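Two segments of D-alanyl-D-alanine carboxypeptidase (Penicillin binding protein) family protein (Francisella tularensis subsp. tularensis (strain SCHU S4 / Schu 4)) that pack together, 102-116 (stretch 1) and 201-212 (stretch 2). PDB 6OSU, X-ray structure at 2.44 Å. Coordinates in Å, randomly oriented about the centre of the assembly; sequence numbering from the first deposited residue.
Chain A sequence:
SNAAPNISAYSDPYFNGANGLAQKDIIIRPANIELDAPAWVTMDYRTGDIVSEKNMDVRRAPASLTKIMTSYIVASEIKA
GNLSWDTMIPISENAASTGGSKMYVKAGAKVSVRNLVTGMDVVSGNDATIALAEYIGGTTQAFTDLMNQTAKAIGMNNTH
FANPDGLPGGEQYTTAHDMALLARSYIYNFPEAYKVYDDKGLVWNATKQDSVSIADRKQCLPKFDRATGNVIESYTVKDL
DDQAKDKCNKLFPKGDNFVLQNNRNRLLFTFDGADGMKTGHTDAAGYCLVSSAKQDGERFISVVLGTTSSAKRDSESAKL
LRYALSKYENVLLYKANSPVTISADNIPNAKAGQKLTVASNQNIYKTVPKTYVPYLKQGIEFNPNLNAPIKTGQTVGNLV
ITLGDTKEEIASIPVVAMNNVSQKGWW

Stretch 1, residues 102-116: KMYVKAGAKVSVRNL
Stretch 2 (201-212) GLVWNATKQDSV

Stretch 2 is a tight hairpin. Strand 201-205 runs out, residues 206-208 turn with helical phi/psi, and a second strand begins at Asp210. Asn205 N bonds Asp210 O at 2.7 Å, and Val212 N bonds Val203 O at 2.9 Å. The side chain of Asn205 (chi1 t) braces the turn, its OD1 accepting from Lys208 N at 3.2 Å. Gln209 closes the turn with positive phi and psi, 56/59.

Stretch 1 begins extended at Lys102. Tyr104 also has positive phi and psi, 72/55. A type II turn runs from Lys106 to Ala109, with Gly108 at 87/-9. A short strand, 110-112, then leads into a helix starting at Val113. Ser112 (chi1 p) caps this helix, its OG accepting from Asn115 N at 3.1 Å.

The backbones stay too far apart to pair as strands. The CA atoms of Met103 and Trp204 are 7.7 Å apart, those of Tyr104 and Ala206 6.7 Å, those of Val105 and Gln209 6.6 Å, and those of Asn115 and Ser211 6.9 Å. Side chains fill the space between, and the contact buries 546 Å² in total.

One bump is the indole of Trp204 (chi1 t, chi2 -109°). The CA-to-CB bond of Trp204 points toward stretch 1, and the indole enters a hollow lined by Met103, Val105, Val111 and Asn115. Met103 (p, t, m) lays its methyl over the face of the six-membered ring. Its CE lies 3.7 Å from the centroid of that Trp204 ring, a CH-pi contact. The same CE reaches Leu202 CD2 at 3.8 Å. Val105 CG1 lies 3.8 Å from Trp204 CZ2, and Val111 CG1 lies 4.1 Å from Trp204 CH2. Asn115 CB approaches Trp204 CZ3 at 4.1 Å. The indole nitrogen is not left unpaired in this apolar setting: Trp204 NE1 donates to Tyr104 O at 3.1 Å, near the ring plane. Met103 O is also 3.0 Å from Trp204 NE1, but it sits over the ring face, and the angle is too poor for a hydrogen bond.

Gln209 is the other large bump, and the residue most covered by the other stretch. Its side chain (m, m, chi3 -77°) folds back against the 104-106 backbone. The amide uses both ends: Gln209 NE2 donates to Tyr104 O at 3.1 Å, almost linearly, while Gln209 OE1 accepts from Lys106 N at 2.8 Å. Tyr104 O thus receives two donors from stretch 2. Gln209 NE2 also donates to Ala206 O at 3.0 Å, within its own turn. Ala109 CB and Val111 CG2 each lie 3.9 Å from Gln209 OE1.

Lys106 (m, t, t, p) bends its end back to the turn, and its NZ donates to Ala206 O at 2.9 Å. This carbonyl therefore takes a bond from each stretch.

At the helix start, the CA-to-CB bond of Asn115 (chi1 m, chi2 -29°) points toward stretch 2. Its OD1 accepts from Ser211 OG (chi1 p) at 2.8 Å. Asn115 ND2 makes a weak bond to Asp210 OD1 at 3.5 Å.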

# COMPACT_ATOMS: atom_id res chain seq x y z
N LYS A 102 14.98 -8.10 17.37
CA LYS A 102 15.56 -9.35 16.90
C LYS A 102 14.46 -10.39 16.73
O LYS A 102 13.44 -10.36 17.42
CB LYS A 102 16.61 -9.89 17.89
CG LYS A 102 17.52 -8.83 18.49
CD LYS A 102 18.69 -9.43 19.25
CE LYS A 102 19.71 -10.04 18.30
NZ LYS A 102 21.02 -10.28 18.98
N MET A 103 14.66 -11.29 15.77
CA MET A 103 13.94 -12.55 15.77
C MET A 103 14.75 -13.67 16.41
O MET A 103 14.23 -14.78 16.58
CB MET A 103 13.53 -12.95 14.34
CG MET A 103 14.62 -13.62 13.53
SD MET A 103 13.96 -14.27 11.97
CE MET A 103 12.76 -15.45 12.57
N TYR A 104 16.01 -13.38 16.77
CA TYR A 104 16.87 -14.27 17.54
C TYR A 104 17.34 -15.46 16.71
O TYR A 104 17.17 -16.62 17.09
CB TYR A 104 16.20 -14.71 18.84
CG TYR A 104 15.87 -13.53 19.73
CD1 TYR A 104 16.81 -13.02 20.61
CD2 TYR A 104 14.63 -12.90 19.65
CE1 TYR A 104 16.53 -11.93 21.41
CE2 TYR A 104 14.34 -11.80 20.44
CZ TYR A 104 15.29 -11.32 21.32
OH TYR A 104 15.01 -10.23 22.12
N VAL A 105 17.95 -15.17 15.56
CA VAL A 105 18.67 -16.16 14.78
C VAL A 105 20.10 -16.24 15.29
O VAL A 105 20.71 -15.23 15.66
CB VAL A 105 18.63 -15.82 13.27
CG1 VAL A 105 17.24 -16.05 12.71
CG2 VAL A 105 19.07 -14.38 13.04
N LYS A 106 20.64 -17.46 15.34
CA LYS A 106 21.97 -17.70 15.88
C LYS A 106 23.01 -17.71 14.77
O LYS A 106 22.73 -18.08 13.63
CB LYS A 106 22.02 -19.03 16.63
CG LYS A 106 21.14 -19.10 17.86
CD LYS A 106 21.16 -20.51 18.44
CE LYS A 106 20.67 -20.55 19.88
NZ LYS A 106 19.27 -20.08 20.01
N ALA A 107 24.22 -17.29 15.12
CA ALA A 107 25.33 -17.33 14.17
C ALA A 107 25.69 -18.77 13.83
O ALA A 107 25.75 -19.63 14.71
CB ALA A 107 26.54 -16.59 14.74
N GLY A 108 25.95 -19.02 12.55
CA GLY A 108 26.29 -20.34 12.08
C GLY A 108 25.11 -21.22 11.73
O GLY A 108 25.31 -22.31 11.16
N ALA A 109 23.90 -20.80 12.06
CA ALA A 109 22.70 -21.56 11.72
C ALA A 109 22.23 -21.23 10.31
O ALA A 109 22.56 -20.18 9.74
CB ALA A 109 21.59 -21.28 12.72
N LYS A 110 21.45 -22.14 9.74
CA LYS A 110 20.74 -21.91 8.49
C LYS A 110 19.27 -21.66 8.80
O LYS A 110 18.68 -22.36 9.63
CB LYS A 110 20.89 -23.10 7.54
CG LYS A 110 22.32 -23.44 7.13
CD LYS A 110 22.86 -22.47 6.09
CE LYS A 110 23.98 -23.10 5.26
NZ LYS A 110 23.46 -24.13 4.31
N VAL A 111 18.69 -20.66 8.15
CA VAL A 111 17.29 -20.31 8.33
C VAL A 111 16.68 -20.08 6.96
O VAL A 111 17.31 -19.48 6.08
CB VAL A 111 17.12 -19.06 9.22
CG1 VAL A 111 15.66 -18.68 9.36
CG2 VAL A 111 17.73 -19.29 10.60
N SER A 112 15.45 -20.56 6.77
CA SER A 112 14.80 -20.42 5.48
C SER A 112 14.44 -18.96 5.20
O SER A 112 14.33 -18.13 6.11
CB SER A 112 13.54 -21.29 5.41
OG SER A 112 12.49 -20.74 6.19
N VAL A 113 14.27 -18.65 3.91
CA VAL A 113 13.81 -17.32 3.51
C VAL A 113 12.47 -17.02 4.16
O VAL A 113 12.25 -15.92 4.69
CB VAL A 113 13.72 -17.21 1.98
CG1 VAL A 113 13.16 -15.86 1.58
CG2 VAL A 113 15.06 -17.45 1.33
N ARG A 114 11.55 -17.99 4.12
CA ARG A 114 10.22 -17.77 4.68
C ARG A 114 10.31 -17.34 6.14
O ARG A 114 9.63 -16.40 6.55
CB ARG A 114 9.37 -19.04 4.53
CG ARG A 114 7.87 -18.76 4.51
CD ARG A 114 7.03 -20.00 4.21
NE ARG A 114 6.70 -20.15 2.79
CZ ARG A 114 5.80 -19.41 2.14
NH1 ARG A 114 5.15 -18.44 2.77
NH2 ARG A 114 5.56 -19.63 0.85
N ASN A 115 11.17 -18.00 6.93
CA ASN A 115 11.32 -17.61 8.33
C ASN A 115 11.97 -16.23 8.46
O ASN A 115 11.53 -15.41 9.27
CB ASN A 115 12.14 -18.66 9.08
CG ASN A 115 11.35 -19.92 9.34
OD1 ASN A 115 10.12 -19.89 9.46
ND2 ASN A 115 12.05 -21.05 9.45
N LEU A 116 13.03 -15.97 7.68
CA LEU A 116 13.71 -14.68 7.77
C LEU A 116 12.81 -13.54 7.33
O LEU A 116 12.81 -12.47 7.95
CB LEU A 116 14.99 -14.70 6.93
CG LEU A 116 16.17 -15.52 7.44
CD1 LEU A 116 17.33 -15.46 6.46
CD2 LEU A 116 16.60 -15.04 8.82
N GLY A 201 1.63 -12.69 14.57
CA GLY A 201 2.82 -12.79 15.38
C GLY A 201 3.74 -13.89 14.87
O GLY A 201 3.53 -14.46 13.80
N LEU A 202 4.77 -14.17 15.67
CA LEU A 202 5.78 -15.16 15.32
C LEU A 202 6.06 -16.05 16.52
O LEU A 202 6.51 -15.57 17.57
CB LEU A 202 7.07 -14.48 14.84
CG LEU A 202 8.28 -15.40 14.63
CD1 LEU A 202 7.99 -16.44 13.56
CD2 LEU A 202 9.52 -14.59 14.28
N VAL A 203 5.80 -17.34 16.37
CA VAL A 203 6.16 -18.36 17.35
C VAL A 203 7.46 -18.99 16.87
O VAL A 203 7.47 -19.74 15.89
CB VAL A 203 5.05 -19.41 17.52
CG1 VAL A 203 5.42 -20.39 18.63
CG2 VAL A 203 3.72 -18.73 17.80
N TRP A 204 8.56 -18.70 17.57
CA TRP A 204 9.90 -18.98 17.07
C TRP A 204 10.63 -19.92 18.02
O TRP A 204 10.83 -19.60 19.19
CB TRP A 204 10.68 -17.67 16.90
CG TRP A 204 12.13 -17.82 16.56
CD1 TRP A 204 13.19 -17.55 17.38
CD2 TRP A 204 12.69 -18.25 15.31
NE1 TRP A 204 14.37 -17.79 16.72
CE2 TRP A 204 14.09 -18.22 15.45
CE3 TRP A 204 12.14 -18.65 14.09
CZ2 TRP A 204 14.96 -18.58 14.42
CZ3 TRP A 204 13.00 -19.02 13.07
CH2 TRP A 204 14.39 -18.98 13.24
N ASN A 205 11.01 -21.09 17.51
CA ASN A 205 11.82 -22.05 18.27
C ASN A 205 13.28 -21.67 18.08
O ASN A 205 13.89 -21.98 17.05
CB ASN A 205 11.55 -23.48 17.80
CG ASN A 205 12.19 -24.53 18.70
OD1 ASN A 205 13.18 -24.26 19.39
ND2 ASN A 205 11.63 -25.73 18.70
N ALA A 206 13.85 -20.99 19.08
CA ALA A 206 15.24 -20.56 18.96
C ALA A 206 16.21 -21.73 19.05
O ALA A 206 17.33 -21.64 18.54
CB ALA A 206 15.56 -19.52 20.04
N THR A 207 15.81 -22.83 19.68
CA THR A 207 16.69 -23.99 19.78
C THR A 207 16.90 -24.64 18.42
O THR A 207 18.03 -24.81 17.96
CB THR A 207 16.13 -25.00 20.78
OG1 THR A 207 16.19 -24.46 22.11
CG2 THR A 207 16.92 -26.30 20.73
N LYS A 208 15.80 -25.01 17.75
CA LYS A 208 15.88 -25.60 16.42
C LYS A 208 16.08 -24.57 15.31
O LYS A 208 16.39 -24.95 14.18
CB LYS A 208 14.60 -26.40 16.13
CG LYS A 208 14.61 -27.82 16.65
CD LYS A 208 13.22 -28.24 17.08
CE LYS A 208 13.04 -29.75 17.05
NZ LYS A 208 12.45 -30.21 15.77
N GLN A 209 15.92 -23.28 15.62
CA GLN A 209 15.96 -22.21 14.63
C GLN A 209 14.93 -22.46 13.53
O GLN A 209 15.24 -22.60 12.34
CB GLN A 209 17.37 -22.04 14.05
CG GLN A 209 18.39 -21.51 15.04
CD GLN A 209 18.27 -20.01 15.25
OE1 GLN A 209 18.70 -19.23 14.41
NE2 GLN A 209 17.67 -19.61 16.36
N ASP A 210 13.67 -22.54 13.97
CA ASP A 210 12.53 -22.66 13.07
C ASP A 210 11.29 -22.16 13.80
O ASP A 210 11.29 -22.01 15.02
CB ASP A 210 12.34 -24.10 12.59
CG ASP A 210 11.46 -24.20 11.36
OD1 ASP A 210 12.00 -24.44 10.26
OD2 ASP A 210 10.23 -24.00 11.48
N SER A 211 10.24 -21.91 13.03
CA SER A 211 9.00 -21.37 13.58
C SER A 211 7.94 -22.46 13.69
O SER A 211 8.10 -23.58 13.22
CB SER A 211 8.50 -20.22 12.71
OG SER A 211 8.27 -20.65 11.38
N VAL A 212 6.84 -22.10 14.36
CA VAL A 212 5.68 -22.97 14.49
C VAL A 212 4.44 -22.14 14.16
O VAL A 212 4.32 -20.99 14.60
CB VAL A 212 5.56 -23.59 15.90
CG1 VAL A 212 4.31 -24.46 16.00
CG2 VAL A 212 6.80 -24.40 16.23